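PDB 3PGV: haloacid dehalogenase-like hydrolase from Klebsiella pneumoniae subsp. pneumoniae, which probably acts as a magnesium-dependent phosphatase of the Cof family, and holds a calcium ion in this crystal. Local coordinates for residues A[105-108]-A[109-113]; A[171-174]-A[175-179]; A[185-188]-A[189-192]; A[255-258]-A[259-263]. All coordinates share one frame; numbering follows the deposited sequence.

Interaction 1: residues A[105-108]-A[109-113]; sequences DIAA and DLFEI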
loop_
_atom_site.group_PDB
_atom_site.type_symbol
_atom_site.label_atom_id
_atom_site.label_comp_id
_atom_site.label_asym_id
_atom_site.label_seq_id
_atom_site.Cartn_x
_atom_site.Cartn_y
_atom_site.Cartn_z
ATOM N N ASP A 105 -2.442 20.537 9.771
ATOM C CA ASP A 105 -3.279 21.465 9.009
ATOM C C ASP A 105 -3.873 20.790 7.774
ATOM O O ASP A 105 -5.029 21.048 7.437
ATOM C CB ASP A 105 -2.478 22.723 8.608
ATOM C CG ASP A 105 -1.289 22.431 7.717
ATOM O OD1 ASP A 105 -0.511 21.511 8.050
ATOM O OD2 ASP A 105 -1.153 23.095 6.673
ATOM N N ILE A 106 -3.090 19.894 7.116
ATOM C CA ILE A 106 -3.541 19.186 5.919
ATOM C C ILE A 106 -4.588 18.126 6.291
ATOM O O ILE A 106 -5.646 18.054 5.657
ATOM C CB ILE A 106 -2.346 18.584 5.129
ATOM C CG1 ILE A 106 -1.323 19.678 4.742
ATOM C CG2 ILE A 106 -2.839 17.796 3.887
ATOM C CD1 ILE A 106 -0.191 19.187 3.851
ATOM N N ALA A 107 -4.323 17.353 7.360
ATOM C CA ALA A 107 -5.275 16.361 7.854
ATOM C C ALA A 107 -6.631 17.035 8.219
ATOM O O ALA A 107 -7.677 16.584 7.765
ATOM C CB ALA A 107 -4.701 15.636 9.059
ATOM N N ALA A 108 -6.582 18.169 8.929
ATOM C CA ALA A 108 -7.792 18.906 9.317
ATOM C C ALA A 108 -8.629 19.299 8.109
ATOM O O ALA A 108 -9.857 19.135 8.135
ATOM C CB ALA A 108 -7.420 20.140 10.124
ATOM N N ASP A 109 -7.964 19.772 7.015
ATOM C CA ASP A 109 -8.648 20.153 5.775
ATOM C C ASP A 109 -9.182 18.941 5.032
ATOM O O ASP A 109 -10.302 18.979 4.539
ATOM C CB ASP A 109 -7.723 20.984 4.865
ATOM C CG ASP A 109 -7.399 22.375 5.414
ATOM O OD1 ASP A 109 -8.198 22.895 6.230
ATOM O OD2 ASP A 109 -6.374 22.956 4.994
ATOM N N LEU A 110 -8.388 17.855 4.960
ATOM C CA LEU A 110 -8.793 16.607 4.292
ATOM C C LEU A 110 -10.029 16.003 4.920
ATOM O O LEU A 110 -10.837 15.385 4.219
ATOM C CB LEU A 110 -7.647 15.581 4.313
ATOM C CG LEU A 110 -6.468 15.872 3.371
ATOM C CD1 LEU A 110 -5.317 14.916 3.639
ATOM C CD2 LEU A 110 -6.898 15.788 1.908
ATOM N N PHE A 111 -10.203 16.197 6.255
ATOM C CA PHE A 111 -11.369 15.671 6.990
ATOM C C PHE A 111 -12.688 16.237 6.460
ATOM O O PHE A 111 -13.730 15.598 6.607
ATOM C CB PHE A 111 -11.255 16.002 8.480
ATOM C CG PHE A 111 -10.164 15.299 9.249
ATOM C CD1 PHE A 111 -9.450 14.249 8.681
ATOM C CD2 PHE A 111 -9.908 15.625 10.577
ATOM C CE1 PHE A 111 -8.439 13.600 9.396
ATOM C CE2 PHE A 111 -8.902 14.970 11.294
ATOM C CZ PHE A 111 -8.177 13.957 10.698
ATOM N N GLU A 112 -12.648 17.454 5.869
ATOM C CA GLU A 112 -13.843 18.213 5.526
ATOM C C GLU A 112 -13.888 18.682 4.077
ATOM O O GLU A 112 -14.880 19.278 3.671
ATOM C CB GLU A 112 -13.969 19.431 6.481
ATOM C CG GLU A 112 -14.149 19.041 7.950
ATOM C CD GLU A 112 -15.351 18.138 8.197
ATOM O OE1 GLU A 112 -16.444 18.448 7.669
ATOM O OE2 GLU A 112 -15.197 17.120 8.909
ATOM N N ILE A 113 -12.811 18.443 3.294
ATOM C CA ILE A 113 -12.706 18.969 1.924
ATOM C C ILE A 113 -13.921 18.624 1.039
ATOM O O ILE A 113 -14.376 19.475 0.263
ATOM C CB ILE A 113 -11.328 18.636 1.257
ATOM C CG1 ILE A 113 -11.103 19.495 -0.017
ATOM C CG2 ILE A 113 -11.174 17.127 0.974
ATOM C CD1 ILE A 113 -9.645 19.439 -0.630
HETATM O O HOH W 1 -3.400 23.352 4.373
#
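Asp109, Leu110 and Phe111 each send a backbone N-H one helical turn back, to the carbonyls of Asp105, Ile106 and Ala107; the bond from Leu110 N to Ile106 O is the shortest at 2.8 Å, that from Asp109 N to Asp105 O the longest at 3.2 Å. On one flank Ile106 and Leu110 lie side by side and point the same way, CG2 against CD1 at 3.8 Å. Phe111 CG stands beside its own backbone N (chi1 -68°), which lays the ring back over the preceding turn: Ala107 O sits 3.0 Å above one ring face, toward the rim, while also accepting the Phe111 N-H. Ala107 CB meets the far end of the ring, 4.2 Å from CZ. These residues belong to helix 104-110 and the chain just after it; their apolar flank packs on the six-stranded sheet, with Ala107 and Phe111 on Ile163 of strand 163-169, and on helix 173-187 through Trp187 and Met183. The polar flank carries two carboxylates bridged by a water, which donates to Asp105 OD2 (3.2 Å) and Asp109 OD2 (3.1 Å). Arg190 forms a salt bridge with Asp105 OD1 and Arg186 with Asp109 OD2, which would be expected to offset the like charges.

Interaction 2: residues A[171-174]-A[175-179]; sequences EDHE and HLLPL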
loop_
_atom_site.group_PDB
_atom_site.type_symbol
_atom_site.label_atom_id
_atom_site.label_comp_id
_atom_site.label_asym_id
_atom_site.label_seq_id
_atom_site.Cartn_x
_atom_site.Cartn_y
_atom_site.Cartn_z
ATOM N N GLU A 171 -17.885 5.366 -6.122
ATOM C CA GLU A 171 -18.135 4.401 -7.200
ATOM C C GLU A 171 -17.789 4.983 -8.579
ATOM O O GLU A 171 -17.365 4.249 -9.473
ATOM C CB GLU A 171 -19.602 3.924 -7.170
ATOM C CG GLU A 171 -19.934 3.085 -5.942
ATOM C CD GLU A 171 -21.389 2.672 -5.812
ATOM O OE1 GLU A 171 -22.263 3.569 -5.767
ATOM O OE2 GLU A 171 -21.645 1.454 -5.669
ATOM N N ASP A 172 -17.962 6.309 -8.744
ATOM C CA ASP A 172 -17.670 6.999 -10.002
ATOM C C ASP A 172 -16.192 7.447 -10.019
ATOM O O ASP A 172 -15.842 8.445 -9.387
ATOM C CB ASP A 172 -18.624 8.203 -10.180
ATOM C CG ASP A 172 -18.503 8.957 -11.505
ATOM O OD1 ASP A 172 -17.555 8.669 -12.270
ATOM O OD2 ASP A 172 -19.326 9.876 -11.746
ATOM N N HIS A 173 -15.323 6.666 -10.708
ATOM C CA HIS A 173 -13.893 6.950 -10.829
ATOM C C HIS A 173 -13.634 8.333 -11.415
ATOM O O HIS A 173 -12.776 9.060 -10.910
ATOM C CB HIS A 173 -13.192 5.883 -11.688
ATOM C CG HIS A 173 -11.784 6.252 -12.057
ATOM N ND1 HIS A 173 -10.787 6.334 -11.102
ATOM C CD2 HIS A 173 -11.265 6.581 -13.259
ATOM C CE1 HIS A 173 -9.699 6.723 -11.751
ATOM N NE2 HIS A 173 -9.931 6.873 -13.048
ATOM N N GLU A 174 -14.354 8.684 -12.502
ATOM C CA GLU A 174 -14.202 9.959 -13.185
ATOM C C GLU A 174 -14.463 11.142 -12.248
ATOM O O GLU A 174 -13.893 12.208 -12.446
ATOM C CB GLU A 174 -15.127 10.034 -14.422
ATOM C CG GLU A 174 -14.647 9.230 -15.630
ATOM C CD GLU A 174 -14.634 7.711 -15.485
ATOM O OE1 GLU A 174 -15.493 7.159 -14.754
ATOM O OE2 GLU A 174 -13.807 7.073 -16.172
ATOM N N HIS A 175 -15.323 10.951 -11.228
ATOM C CA HIS A 175 -15.643 12.005 -10.266
ATOM C C HIS A 175 -14.456 12.288 -9.306
ATOM O O HIS A 175 -14.316 13.415 -8.828
ATOM C CB HIS A 175 -16.915 11.646 -9.482
ATOM C CG HIS A 175 -17.400 12.743 -8.592
ATOM N ND1 HIS A 175 -18.020 13.871 -9.106
ATOM C CD2 HIS A 175 -17.379 12.832 -7.248
ATOM C CE1 HIS A 175 -18.312 14.627 -8.063
ATOM N NE2 HIS A 175 -17.968 14.039 -6.923
ATOM N N LEU A 176 -13.581 11.270 -9.077
ATOM C CA LEU A 176 -12.404 11.404 -8.205
ATOM C C LEU A 176 -11.235 12.101 -8.891
ATOM O O LEU A 176 -10.406 12.715 -8.211
ATOM C CB LEU A 176 -11.953 10.023 -7.673
ATOM C CG LEU A 176 -12.877 9.360 -6.640
ATOM C CD1 LEU A 176 -12.393 7.953 -6.300
ATOM C CD2 LEU A 176 -12.988 10.204 -5.383
ATOM N N LEU A 177 -11.146 11.996 -10.238
ATOM C CA LEU A 177 -10.045 12.603 -11.012
ATOM C C LEU A 177 -9.844 14.125 -10.758
ATOM O O LEU A 177 -8.712 14.543 -10.487
ATOM C CB LEU A 177 -10.190 12.300 -12.511
ATOM C CG LEU A 177 -9.950 10.837 -12.902
ATOM C CD1 LEU A 177 -10.374 10.578 -14.332
ATOM C CD2 LEU A 177 -8.493 10.438 -12.682
ATOM N N PRO A 178 -10.920 14.976 -10.794
ATOM C CA PRO A 178 -10.716 16.410 -10.512
ATOM C C PRO A 178 -10.313 16.671 -9.054
ATOM O O PRO A 178 -9.621 17.658 -8.783
ATOM C CB PRO A 178 -12.074 17.044 -10.859
ATOM C CG PRO A 178 -12.802 16.008 -11.645
ATOM C CD PRO A 178 -12.322 14.698 -11.139
ATOM N N LEU A 179 -10.725 15.772 -8.111
ATOM C CA LEU A 179 -10.342 15.900 -6.700
ATOM C C LEU A 179 -8.843 15.616 -6.532
ATOM O O LEU A 179 -8.164 16.297 -5.743
ATOM C CB LEU A 179 -11.191 14.960 -5.798
ATOM C CG LEU A 179 -10.865 14.985 -4.263
ATOM C CD1 LEU A 179 -11.023 16.370 -3.681
ATOM C CD2 LEU A 179 -11.743 13.985 -3.493
#
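The His173 imidazole, in the N-terminal turn of helix 173-187, meets Leu177 one turn on, with NE2 3.9 Å from both CD1 and CD2, so that the isopropyl fork approaches the ring at a slant; at the ring edge, in its plane, lies Glu174 OE2. Asp172 is the N-cap of this helix, which packs against the six-stranded sheet: with CG anti to the backbone N (chi1 -176°), OD1 accepts a weak capping bond from His175 N at 3.4 Å, and Asp172 O takes a second weak bond from the same N-H. Asp172 and His175 form the second flat pair, their carboxylate and ring planes 37° apart and the side chains running nearly perpendicular. Here CG of Asp172 rests 3.7 Å from CB of His175. The His173 ring is further placed by Leu198 O, bonded to ND1, and by the ring of Phe195, inclined to it by about 55°. Farther out, Asp172 OD2 forms a salt bridge with Lys119, and His175 NE2 bonds to Asp117. The first turn is weakly bonded. His173 O receives Leu176 N at 3.0 Å from well above the carbonyl plane, and Leu177 N only weakly. Pro178 has no N-H to give, the helix kinks here, and Pro178 CD lies 3.2 Å from Glu174 O.

Interaction 3: residues A[185-188]-A[189-192]; sequences ARWG and DRVN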
loop_
_atom_site.group_PDB
_atom_site.type_symbol
_atom_site.label_atom_id
_atom_site.label_comp_id
_atom_site.label_asym_id
_atom_site.label_seq_id
_atom_site.Cartn_x
_atom_site.Cartn_y
_atom_site.Cartn_z
ATOM N N ALA A 185 -2.579 20.360 -6.663
ATOM C CA ALA A 185 -2.327 21.792 -6.879
ATOM C C ALA A 185 -2.347 22.561 -5.546
ATOM O O ALA A 185 -1.587 23.510 -5.375
ATOM C CB ALA A 185 -3.364 22.371 -7.842
ATOM N N ARG A 186 -3.218 22.140 -4.606
ATOM C CA ARG A 186 -3.371 22.801 -3.311
ATOM C C ARG A 186 -2.149 22.629 -2.387
ATOM O O ARG A 186 -1.728 23.597 -1.752
ATOM C CB ARG A 186 -4.653 22.318 -2.613
ATOM C CG ARG A 186 -4.890 22.948 -1.256
ATOM C CD ARG A 186 -6.265 22.634 -0.739
ATOM N NE ARG A 186 -6.442 23.169 0.604
ATOM C CZ ARG A 186 -7.620 23.324 1.190
ATOM N NH1 ARG A 186 -8.735 23.015 0.543
ATOM N NH2 ARG A 186 -7.695 23.814 2.418
ATOM N N TRP A 187 -1.554 21.419 -2.350
ATOM C CA TRP A 187 -0.499 21.116 -1.383
ATOM C C TRP A 187 0.885 20.782 -1.940
ATOM O O TRP A 187 1.874 20.852 -1.189
ATOM C CB TRP A 187 -0.966 20.052 -0.396
ATOM C CG TRP A 187 -2.044 20.541 0.520
ATOM C CD1 TRP A 187 -1.938 21.527 1.462
ATOM C CD2 TRP A 187 -3.372 20.015 0.637
ATOM N NE1 TRP A 187 -3.127 21.662 2.142
ATOM C CE2 TRP A 187 -4.013 20.721 1.683
ATOM C CE3 TRP A 187 -4.078 18.989 -0.021
ATOM C CZ2 TRP A 187 -5.334 20.463 2.061
ATOM C CZ3 TRP A 187 -5.388 18.730 0.355
ATOM C CH2 TRP A 187 -6.013 19.479 1.367
ATOM N N GLY A 188 0.956 20.376 -3.208
ATOM C CA GLY A 188 2.230 20.042 -3.847
ATOM C C GLY A 188 3.019 18.963 -3.129
ATOM O O GLY A 188 2.475 17.898 -2.802
ATOM N N ASP A 189 4.307 19.259 -2.836
ATOM C CA ASP A 189 5.253 18.369 -2.125
ATOM C C ASP A 189 4.739 17.882 -0.764
ATOM O O ASP A 189 5.260 16.897 -0.241
ATOM C CB ASP A 189 6.600 19.099 -1.904
ATOM C CG ASP A 189 7.445 19.233 -3.143
ATOM O OD1 ASP A 189 7.022 18.727 -4.212
ATOM O OD2 ASP A 189 8.553 19.816 -3.045
ATOM N N ARG A 190 3.830 18.651 -0.129
ATOM C CA ARG A 190 3.350 18.354 1.227
ATOM C C ARG A 190 2.450 17.102 1.306
ATOM O O ARG A 190 2.199 16.595 2.407
ATOM C CB ARG A 190 2.638 19.565 1.828
ATOM C CG ARG A 190 3.514 20.789 1.960
ATOM C CD ARG A 190 2.819 21.867 2.762
ATOM N NE ARG A 190 2.638 21.460 4.158
ATOM C CZ ARG A 190 1.674 21.918 4.944
ATOM N NH1 ARG A 190 0.770 22.762 4.472
ATOM N NH2 ARG A 190 1.569 21.490 6.186
ATOM N N VAL A 191 1.964 16.613 0.155
ATOM C CA VAL A 191 1.111 15.416 0.112
ATOM C C VAL A 191 1.593 14.438 -0.947
ATOM O O VAL A 191 2.230 14.838 -1.928
ATOM C CB VAL A 191 -0.417 15.755 -0.108
ATOM C CG1 VAL A 191 -1.005 16.496 1.084
ATOM C CG2 VAL A 191 -0.641 16.537 -1.416
ATOM N N ASN A 192 1.255 13.168 -0.772
ATOM C CA ASN A 192 1.362 12.176 -1.804
ATOM C C ASN A 192 -0.054 11.682 -2.094
ATOM O O ASN A 192 -0.676 11.027 -1.236
ATOM C CB ASN A 192 2.258 11.010 -1.391
ATOM C CG ASN A 192 2.212 9.849 -2.395
ATOM O OD1 ASN A 192 1.914 10.027 -3.593
ATOM N ND2 ASN A 192 2.467 8.643 -1.924
#
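Trp187 and Val191 make the apolar contact of this tight turn, which carries the chain from the C-terminal end of helix 173-187 into strand 191-195, at the margin of the six-stranded sheet. Val191 CG2 lies 3.7 Å from Trp187 CB, and CG1 reaches the benzo side of the indole, 4.1 Å from CE3. Two backbone bonds of three-residue span draw the turn closed. Arg190 N donates to Trp187 O at 3.1 Å and Val191 N to Gly188 O at 3.3 Å; the second is nearly straight at the hydrogen (171°), yet in both the donor sits well above the carbonyl plane. Gly188 is the first residue to leave helical angles, with positive phi (57°), and its carbonyl accepts the Val191 N-H.

Around these contacts, the Arg190 side chain passes over Trp187 O and bends at chi3 (67°), which brings NH1 slantwise to within 4.2 Å of Trp187 CD1. NH2 is anchored by a salt bridge to Asp103 in addition to its acidic partner in helix 104-110. The same helix supplies Ile106, which touches Trp187, Arg190 and Val191, while Val203 of strand 200-205 packs on Val191. One face of the indole is covered from within the helix: Arg186 CG stands 3.7 Å above the plane, over its centre.

Interaction 4: residues A[255-258]-A[259-263]; sequences QRLK and DLHPE. With EDO (1,2-ethanediol), chain J.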
loop_
_atom_site.group_PDB
_atom_site.type_symbol
_atom_site.label_atom_id
_atom_site.label_comp_id
_atom_site.label_asym_id
_atom_site.label_seq_id
_atom_site.Cartn_x
_atom_site.Cartn_y
_atom_site.Cartn_z
ATOM N N GLN A 255 -4.080 0.323 -16.096
ATOM C CA GLN A 255 -3.452 0.801 -17.326
ATOM C C GLN A 255 -2.668 2.101 -17.096
ATOM O O GLN A 255 -1.622 2.305 -17.717
ATOM C CB GLN A 255 -4.517 0.993 -18.433
ATOM C CG GLN A 255 -3.938 1.322 -19.818
ATOM C CD GLN A 255 -3.141 0.179 -20.378
ATOM O OE1 GLN A 255 -3.608 -0.968 -20.451
ATOM N NE2 GLN A 255 -1.938 0.470 -20.827
ATOM N N ARG A 256 -3.153 2.963 -16.182
ATOM C CA ARG A 256 -2.486 4.223 -15.872
ATOM C C ARG A 256 -1.068 3.979 -15.328
ATOM O O ARG A 256 -0.160 4.759 -15.617
ATOM C CB ARG A 256 -3.324 5.059 -14.886
ATOM C CG ARG A 256 -2.707 6.427 -14.573
ATOM C CD ARG A 256 -3.629 7.300 -13.746
ATOM N NE ARG A 256 -2.901 8.378 -13.081
ATOM C CZ ARG A 256 -3.461 9.242 -12.242
ATOM N NH1 ARG A 256 -4.760 9.187 -11.994
ATOM N NH2 ARG A 256 -2.721 10.163 -11.641
ATOM N N LEU A 257 -0.875 2.882 -14.570
ATOM C CA LEU A 257 0.439 2.500 -14.056
ATOM C C LEU A 257 1.336 2.042 -15.202
ATOM O O LEU A 257 2.505 2.436 -15.265
ATOM C CB LEU A 257 0.308 1.372 -12.971
ATOM C CG LEU A 257 1.651 0.768 -12.442
ATOM C CD1 LEU A 257 2.547 1.861 -11.779
ATOM C CD2 LEU A 257 1.394 -0.366 -11.494
ATOM N N LYS A 258 0.783 1.223 -16.119
ATOM C CA LYS A 258 1.522 0.747 -17.299
ATOM C C LYS A 258 1.934 1.928 -18.192
ATOM O O LYS A 258 3.071 1.970 -18.667
ATOM C CB LYS A 258 0.681 -0.266 -18.098
ATOM C CG LYS A 258 0.453 -1.582 -17.358
ATOM C CD LYS A 258 -0.531 -2.467 -18.090
ATOM C CE LYS A 258 -0.786 -3.766 -17.365
ATOM N NZ LYS A 258 -1.753 -4.624 -18.112
ATOM N N ASP A 259 1.018 2.910 -18.375
ATOM C CA ASP A 259 1.255 4.093 -19.199
ATOM C C ASP A 259 2.304 5.029 -18.576
ATOM O O ASP A 259 3.107 5.618 -19.304
ATOM C CB ASP A 259 -0.057 4.860 -19.433
ATOM C CG ASP A 259 -1.086 4.119 -20.274
ATOM O OD1 ASP A 259 -0.720 3.089 -20.897
ATOM O OD2 ASP A 259 -2.250 4.590 -20.342
ATOM N N LEU A 260 2.273 5.193 -17.236
ATOM C CA LEU A 260 3.224 6.052 -16.528
ATOM C C LEU A 260 4.637 5.466 -16.571
ATOM O O LEU A 260 5.612 6.214 -16.671
ATOM C CB LEU A 260 2.781 6.262 -15.073
ATOM C CG LEU A 260 3.611 7.277 -14.256
ATOM C CD1 LEU A 260 3.401 8.705 -14.766
ATOM C CD2 LEU A 260 3.294 7.182 -12.766
ATOM N N HIS A 261 4.752 4.133 -16.517
ATOM C CA HIS A 261 6.049 3.475 -16.520
ATOM C C HIS A 261 6.150 2.404 -17.606
ATOM O O HIS A 261 6.222 1.210 -17.296
ATOM C CB HIS A 261 6.360 2.896 -15.134
ATOM C CG HIS A 261 6.496 3.943 -14.072
ATOM N ND1 HIS A 261 7.632 4.724 -13.973
ATOM C CD2 HIS A 261 5.630 4.309 -13.099
ATOM C CE1 HIS A 261 7.422 5.539 -12.953
ATOM N NE2 HIS A 261 6.240 5.320 -12.386
ATOM N N PRO A 262 6.235 2.814 -18.899
ATOM C CA PRO A 262 6.327 1.814 -19.978
ATOM C C PRO A 262 7.682 1.085 -20.013
ATOM O O PRO A 262 7.799 0.025 -20.641
ATOM C CB PRO A 262 6.104 2.645 -21.244
ATOM C CG PRO A 262 6.550 4.003 -20.886
ATOM C CD PRO A 262 6.209 4.193 -19.440
ATOM N N GLU A 263 8.691 1.636 -19.323
ATOM C CA GLU A 263 10.033 1.040 -19.259
ATOM C C GLU A 263 10.085 -0.207 -18.350
ATOM O O GLU A 263 11.080 -0.935 -18.359
ATOM C CB GLU A 263 11.079 2.085 -18.801
ATOM C CG GLU A 263 11.000 2.458 -17.320
ATOM C CD GLU A 263 9.865 3.382 -16.909
ATOM O OE1 GLU A 263 9.185 3.935 -17.805
ATOM O OE2 GLU A 263 9.708 3.612 -15.686
HETATM C C1 EDO J . -6.339 5.824 -11.707
HETATM O O1 EDO J . -6.549 6.743 -12.788
HETATM C C2 EDO J . -5.743 4.536 -12.246
HETATM O O2 EDO J . -5.523 3.635 -11.165
#
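Gln255 and Asp259, one turn apart, are joined by side chain and backbone alike at the start of helix 255-260, the helix of a beta-alpha-beta unit that links the parallel strands 246-249 and 265-266 of the larger sheet. Among the side-chain hydrogen bonds, Gln255 NE2 donates to Asp259 OD1 at 2.9 Å. The Gln255 chain extends away from its backbone N and then bends at chi2 (66°), curling the amide back toward the carboxylate, the two planes 43° apart. The acceptor lies in the amide plane, but the donor stands above the carboxylate plane. After the helix, His261 ND1 donates a hydrogen bond to the syn lone pair of Glu263 OE2 at 2.9 Å, almost in the imidazole plane, which fixes the rotation of the ring.

Backbone hydrogen bonds follow the helical pattern: Asp259 N to Gln255 O (2.8 Å), Leu260 N to Arg256 O (3.0 Å) and His261 N to Leu257 O (3.1 Å). The apolar part is slight. Leu257 CD1 comes to the edge of the His261 ring, 4.2 Å from CD2, and both side chains also touch helix 238-243; Leu257 lies about 5 Å, side chain to side chain, from the calcium ligand Asp233.

Among charged groups, Lys258 NZ bonds to Ala251 O, and the extended Arg256 chain carries its guanidinium to a salt bridge with Glu180. A 1,2-ethanediol, probably from the crystallisation liquor, meets that guanidinium at its edge, where Arg256 NH1 donates to O1 at 3.1 Å.

Overall arrangement
The four contacts follow one another along the chain without nesting or crossing, each closing a single turn. Interaction 1 lies on helix 104-110, and interactions 2 and 3 mark the start and end of helix 173-187, their centres about 18 Å apart. Interactions 1 and 3 meet directly: besides the salt bridges, Ile106 CG2 packs on Val191 CG1 at 3.6 Å, tying the two helices together on the six-stranded sheet. Interaction 4, last in sequence, lies on the helix between strands 246-249 and 265-266 of the eight-stranded sheet, the one that carries the calcium site. It nevertheless touches interaction 2, where Leu177 CD2 lies 4.0 Å from Arg256 NH1, a light contact between the two sheet regions.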